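PDB 3HE0: transcriptional regulator, TetR family from Vibrio parahaemolyticus, which probably binds regulatory DNA through a helix-turn-helix domain and controls transcription, as other members of the TetR family do. Local coordinates for residues F29-M34 against D54-L59; E60-L64 against K122-E127. All coordinates share one frame; numbering follows the deposited sequence.

Contact 1 (F29-M34 against D54-L59); sequences FQGLSM and DKEHLL. With SO4 (sulfate ion), chain D.
K55 reaches across to the turn at F29–L32 and places its ammonium group near three backbone carbonyls, with one good bond and two weak ones. The bond from K55 NZ to L32 O, 3.0 Å long, lies in the carbonyl plane on a lone pair; those to F29 O and Q30 O are weak. The lysine leaves its helix with CG anti to the backbone N (chi1 -173°), and bends at chi3 and chi4 bring NZ over the turn. The turn is type I, with F29 O also accepting from L32 N.

Beneath this polar grip runs an apolar seam. L32 CD2 touches both L58 CD2 and L59 CD2 at 3.8 Å; the L32 side chain lies roughly perpendicular to that of L58 and antiparallel to that of L59. L59 CD2 also meets the edge of the F29 ring at CD1, 3.9 Å away. At the far end the selenomethionine M34 meets L58 tip to tip, SE to CD2 at 3.8 Å, while its CE lies against K55 N. L23 and I24 of helix 13-27 continue this core.

D54 and S33 are N-caps: D54 OD1 accepts from H57 N (2.7 Å), nearly along its C-O axis, and S33 OG caps K36 N. Separately, H57 ND1 makes a side-chain histidine–carboxylate bond to D54 OD1.

On the side facing the second subunit, Q30 N donates to a sulfate oxygen, O2, at 3.2 Å, and Q30 NE2 bonds to E26 O of the second subunit.

The lysine's positive charge, facing carbonyl oxygens, probably steadies the turn that leads into the predicted helix-turn-helix against helix 55-74.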
loop_
_atom_site.group_PDB
_atom_site.type_symbol
_atom_site.label_atom_id
_atom_site.label_comp_id
_atom_site.label_asym_id
_atom_site.label_seq_id
_atom_site.Cartn_x
_atom_site.Cartn_y
_atom_site.Cartn_z
ATOM N N PHE A 29 -11.496 -9.753 6.288
ATOM C CA PHE A 29 -11.181 -11.078 6.867
ATOM C C PHE A 29 -11.944 -11.423 8.161
ATOM O O PHE A 29 -12.608 -12.465 8.235
ATOM C CB PHE A 29 -9.663 -11.210 7.113
ATOM C CG PHE A 29 -8.845 -11.348 5.849
ATOM C CD1 PHE A 29 -8.577 -12.607 5.304
ATOM C CD2 PHE A 29 -8.332 -10.236 5.204
ATOM C CE1 PHE A 29 -7.827 -12.740 4.132
ATOM C CE2 PHE A 29 -7.575 -10.374 4.025
ATOM C CZ PHE A 29 -7.332 -11.624 3.496
ATOM N N GLN A 30 -11.854 -10.558 9.169
ATOM C CA GLN A 30 -12.469 -10.830 10.491
ATOM C C GLN A 30 -14.009 -10.927 10.450
ATOM O O GLN A 30 -14.634 -11.591 11.289
ATOM C CB GLN A 30 -12.066 -9.746 11.514
ATOM C CG GLN A 30 -10.582 -9.709 11.878
ATOM C CD GLN A 30 -10.228 -8.508 12.750
ATOM O OE1 GLN A 30 -10.756 -8.344 13.851
ATOM N NE2 GLN A 30 -9.330 -7.663 12.256
ATOM N N GLY A 31 -14.611 -10.240 9.482
ATOM C CA GLY A 31 -16.060 -10.220 9.349
ATOM C C GLY A 31 -16.660 -11.527 8.875
ATOM O O GLY A 31 -17.831 -11.784 9.131
ATOM N N LEU A 32 -15.854 -12.367 8.225
ATOM C CA LEU A 32 -16.366 -13.501 7.482
ATOM C C LEU A 32 -17.125 -14.491 8.351
ATOM O O LEU A 32 -16.644 -14.942 9.391
ATOM C CB LEU A 32 -15.229 -14.207 6.746
ATOM C CG LEU A 32 -15.643 -15.309 5.766
ATOM C CD1 LEU A 32 -16.150 -14.737 4.467
ATOM C CD2 LEU A 32 -14.482 -16.190 5.491
ATOM N N SER A 33 -18.332 -14.811 7.896
ATOM C CA SER A 33 -19.209 -15.797 8.525
ATOM C C SER A 33 -19.311 -17.032 7.657
ATOM O O SER A 33 -19.608 -16.922 6.472
ATOM C CB SER A 33 -20.621 -15.233 8.662
ATOM O OG SER A 33 -21.565 -16.289 8.583
HETATM N N MSE A 34 -19.133 -18.208 8.243
HETATM C CA MSE A 34 -19.273 -19.429 7.464
HETATM C C MSE A 34 -20.696 -19.567 6.899
HETATM O O MSE A 34 -20.899 -20.134 5.817
HETATM C CB MSE A 34 -18.887 -20.645 8.297
HETATM C CG MSE A 34 -17.403 -20.694 8.687
HETATM SE SE MSE A 34 -16.116 -20.652 7.203
HETATM C CE MSE A 34 -15.354 -22.456 7.240
ATOM N N ASP A 54 -11.646 -25.283 8.690
ATOM C CA ASP A 54 -12.179 -24.253 9.555
ATOM C C ASP A 54 -11.946 -22.878 8.920
ATOM O O ASP A 54 -11.321 -22.766 7.839
ATOM C CB ASP A 54 -11.484 -24.336 10.928
ATOM C CG ASP A 54 -9.972 -24.152 10.843
ATOM O OD1 ASP A 54 -9.467 -23.575 9.886
ATOM O OD2 ASP A 54 -9.261 -24.591 11.747
ATOM N N LYS A 55 -12.436 -21.833 9.589
ATOM C CA LYS A 55 -12.392 -20.480 9.029
ATOM C C LYS A 55 -10.970 -20.096 8.726
ATOM O O LYS A 55 -10.685 -19.547 7.672
ATOM C CB LYS A 55 -13.020 -19.468 9.998
ATOM C CG LYS A 55 -13.191 -18.035 9.432
ATOM C CD LYS A 55 -14.224 -17.216 10.280
ATOM C CE LYS A 55 -13.626 -15.965 10.961
ATOM N NZ LYS A 55 -13.800 -14.690 10.140
ATOM N N GLU A 56 -10.070 -20.424 9.644
ATOM C CA GLU A 56 -8.672 -20.007 9.540
ATOM C C GLU A 56 -8.008 -20.631 8.328
ATOM O O GLU A 56 -7.293 -19.966 7.595
ATOM C CB GLU A 56 -7.906 -20.391 10.808
ATOM C CG GLU A 56 -8.526 -19.843 12.084
ATOM C CD GLU A 56 -9.490 -20.812 12.811
ATOM O OE1 GLU A 56 -10.592 -21.155 12.275
ATOM O OE2 GLU A 56 -9.137 -21.209 13.969
ATOM N N HIS A 57 -8.286 -21.906 8.075
ATOM C CA HIS A 57 -7.724 -22.544 6.869
ATOM C C HIS A 57 -8.285 -21.962 5.603
ATOM O O HIS A 57 -7.552 -21.710 4.658
ATOM C CB HIS A 57 -7.892 -24.065 6.908
ATOM C CG HIS A 57 -6.916 -24.724 7.810
ATOM N ND1 HIS A 57 -7.143 -24.881 9.162
ATOM C CD2 HIS A 57 -5.681 -25.214 7.570
ATOM C CE1 HIS A 57 -6.104 -25.485 9.707
ATOM N NE2 HIS A 57 -5.193 -25.675 8.768
ATOM N N LEU A 58 -9.577 -21.696 5.608
ATOM C CA LEU A 58 -10.203 -20.984 4.483
ATOM C C LEU A 58 -9.500 -19.653 4.212
ATOM O O LEU A 58 -9.184 -19.356 3.081
ATOM C CB LEU A 58 -11.685 -20.747 4.734
ATOM C CG LEU A 58 -12.458 -19.921 3.716
ATOM C CD1 LEU A 58 -12.450 -20.567 2.323
ATOM C CD2 LEU A 58 -13.879 -19.789 4.272
ATOM N N LEU A 59 -9.234 -18.867 5.252
ATOM C CA LEU A 59 -8.577 -17.552 5.052
ATOM C C LEU A 59 -7.214 -17.697 4.376
ATOM O O LEU A 59 -6.884 -16.940 3.457
ATOM C CB LEU A 59 -8.486 -16.745 6.380
ATOM C CG LEU A 59 -9.876 -16.425 6.992
ATOM C CD1 LEU A 59 -9.868 -15.609 8.286
ATOM C CD2 LEU A 59 -10.763 -15.721 5.978
HETATM S S SO4 D . -9.938 -7.215 8.394
HETATM O O1 SO4 D . -9.279 -8.418 8.886
HETATM O O2 SO4 D . -11.357 -7.503 8.208
HETATM O O3 SO4 D . -9.293 -6.799 7.143
HETATM O O4 SO4 D . -9.848 -6.165 9.404
#

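Contact 2 (E60-L64 against K122-E127); sequences EEVRL and KTWELE
L64, T123 and L126 form the apolar part of a contact between two helices whose short segments run at 29° to each other, their axes 10.7 Å apart. L64 contributes the largest buried surface. Its CG lies anti to the carbonyl carbon (chi1 -67°), and the two methyls divide the neighbours: CD2 rests on T123 CG2 at 3.8 Å, whereas CD1 approaches L126 CD1 at 4.0 Å. The CG of E127 flanks the same CD2.

T123, next in buried area, turns two branches to helix 55-74. The methyl packs on L64, and the hydroxyl OG1, with one proton to give, lies 2.6 Å from E60 OE2 and within bonding distance of T119 O.

E60, third, comes to T123 from the opposite direction, its chain bent at chi2 (59°). The other carboxylate oxygen, OE1, takes a salt bridge from R63 NH1 at 2.9 Å, on the anti side and out of the carboxylate plane. K122 NZ, 4.6 Å from E60 OE2, is too far for a salt bridge.

R63 and, more distantly, K122 would tend to favour a charged E60; with the leucine packing, this polar link joins helix 55-74, which follows the predicted DNA-binding motif, to helix 117-129.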
loop_
_atom_site.group_PDB
_atom_site.type_symbol
_atom_site.label_atom_id
_atom_site.label_comp_id
_atom_site.label_asym_id
_atom_site.label_seq_id
_atom_site.Cartn_x
_atom_site.Cartn_y
_atom_site.Cartn_z
ATOM N N GLU A 60 -6.439 -18.688 4.788
ATOM C CA GLU A 60 -5.119 -18.899 4.194
ATOM C C GLU A 60 -5.223 -19.236 2.723
ATOM O O GLU A 60 -4.381 -18.817 1.914
ATOM C CB GLU A 60 -4.366 -20.016 4.931
ATOM C CG GLU A 60 -2.945 -20.248 4.420
ATOM C CD GLU A 60 -2.028 -18.983 4.529
ATOM O OE1 GLU A 60 -2.247 -18.091 5.411
ATOM O OE2 GLU A 60 -1.090 -18.883 3.694
ATOM N N GLU A 61 -6.251 -20.008 2.380
ATOM C CA GLU A 61 -6.451 -20.431 1.007
ATOM C C GLU A 61 -6.906 -19.240 0.215
ATOM O O GLU A 61 -6.587 -19.126 -0.953
ATOM C CB GLU A 61 -7.511 -21.542 0.900
ATOM C CG GLU A 61 -7.090 -22.850 1.511
ATOM C CD GLU A 61 -5.784 -23.328 0.902
ATOM O OE1 GLU A 61 -5.704 -23.367 -0.350
ATOM O OE2 GLU A 61 -4.815 -23.601 1.659
ATOM N N VAL A 62 -7.666 -18.359 0.835
ATOM C CA VAL A 62 -8.038 -17.117 0.170
ATOM C C VAL A 62 -6.767 -16.291 -0.169
ATOM O O VAL A 62 -6.546 -15.923 -1.316
ATOM C CB VAL A 62 -9.083 -16.309 1.005
ATOM C CG1 VAL A 62 -9.114 -14.848 0.592
ATOM C CG2 VAL A 62 -10.473 -16.938 0.852
ATOM N N ARG A 63 -5.909 -16.062 0.820
ATOM C CA ARG A 63 -4.666 -15.288 0.560
ATOM C C ARG A 63 -3.894 -15.895 -0.589
ATOM O O ARG A 63 -3.434 -15.172 -1.479
ATOM C CB ARG A 63 -3.756 -15.213 1.780
ATOM C CG ARG A 63 -4.380 -14.505 2.974
ATOM C CD ARG A 63 -3.453 -14.527 4.194
ATOM N NE ARG A 63 -4.209 -14.170 5.399
ATOM C CZ ARG A 63 -4.646 -15.029 6.328
ATOM N NH1 ARG A 63 -4.373 -16.344 6.272
ATOM N NH2 ARG A 63 -5.356 -14.559 7.350
ATOM N N LEU A 64 -3.754 -17.224 -0.588
ATOM C CA LEU A 64 -2.911 -17.858 -1.610
ATOM C C LEU A 64 -3.569 -17.738 -2.952
ATOM O O LEU A 64 -2.876 -17.544 -3.969
ATOM C CB LEU A 64 -2.611 -19.332 -1.304
ATOM C CG LEU A 64 -1.723 -19.540 -0.068
ATOM C CD1 LEU A 64 -1.550 -21.020 0.296
ATOM C CD2 LEU A 64 -0.369 -18.808 -0.247
ATOM N N LYS A 122 5.273 -18.769 5.586
ATOM C CA LYS A 122 4.782 -19.754 4.632
ATOM C C LYS A 122 4.114 -19.024 3.467
ATOM O O LYS A 122 4.429 -19.290 2.306
ATOM C CB LYS A 122 3.806 -20.750 5.291
ATOM C CG LYS A 122 3.159 -21.750 4.304
ATOM C CD LYS A 122 2.748 -23.098 4.948
ATOM C CE LYS A 122 1.377 -23.063 5.666
ATOM N NZ LYS A 122 0.187 -23.144 4.738
ATOM N N THR A 123 3.217 -18.088 3.788
ATOM C CA THR A 123 2.440 -17.385 2.762
ATOM C C THR A 123 3.386 -16.587 1.879
ATOM O O THR A 123 3.384 -16.759 0.658
ATOM C CB THR A 123 1.356 -16.437 3.352
ATOM O OG1 THR A 123 0.661 -17.071 4.434
ATOM C CG2 THR A 123 0.345 -16.041 2.276
ATOM N N TRP A 124 4.214 -15.745 2.510
ATOM C CA TRP A 124 5.192 -14.937 1.785
ATOM C C TRP A 124 5.998 -15.810 0.828
ATOM O O TRP A 124 6.051 -15.518 -0.353
ATOM C CB TRP A 124 6.116 -14.162 2.737
ATOM N N GLU A 125 6.566 -16.913 1.308
ATOM C CA GLU A 125 7.414 -17.764 0.441
ATOM C C GLU A 125 6.647 -18.407 -0.718
ATOM O O GLU A 125 7.133 -18.424 -1.851
ATOM C CB GLU A 125 8.172 -18.834 1.254
ATOM C CG GLU A 125 9.502 -19.312 0.598
ATOM C CD GLU A 125 10.467 -20.047 1.574
ATOM O OE1 GLU A 125 10.481 -21.311 1.583
ATOM O OE2 GLU A 125 11.226 -19.367 2.320
ATOM N N LEU A 126 5.444 -18.913 -0.449
ATOM C CA LEU A 126 4.613 -19.509 -1.512
ATOM C C LEU A 126 4.215 -18.462 -2.562
ATOM O O LEU A 126 4.182 -18.741 -3.760
ATOM C CB LEU A 126 3.361 -20.207 -0.934
ATOM C CG LEU A 126 3.562 -21.574 -0.246
ATOM C CD1 LEU A 126 2.249 -22.113 0.297
ATOM C CD2 LEU A 126 4.204 -22.606 -1.181
ATOM N N GLU A 127 3.944 -17.249 -2.114
ATOM C CA GLU A 127 3.549 -16.184 -3.047
ATOM C C GLU A 127 4.694 -15.725 -3.972
ATOM O O GLU A 127 4.462 -15.410 -5.142
ATOM C CB GLU A 127 2.929 -15.007 -2.279
ATOM C CG GLU A 127 1.620 -15.426 -1.574
ATOM C CD GLU A 127 0.974 -14.325 -0.735
ATOM O OE1 GLU A 127 1.589 -13.243 -0.583
ATOM O OE2 GLU A 127 -0.171 -14.550 -0.238
#

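Helix 55-74 carries one side of both contacts, illustrating how a long helix can couple two regions of a regulator. Contact 1 sets its first turns against the loop leading into the predicted helix-turn-helix, and contact 2 sets the following turn against helix 117-129 of the C-terminal domain, which in TetR relatives usually binds the effector. Their centres are 15 Å apart, and they meet directly where F29 CE1 packs on R63 CG at 4.0 Å, a touch that joins the two contacts along helix 55-74. The sulfate at Q30, probably from the crystallisation liquor, is also bound by R109 of both subunits, which places contact 1 near the dimer partner.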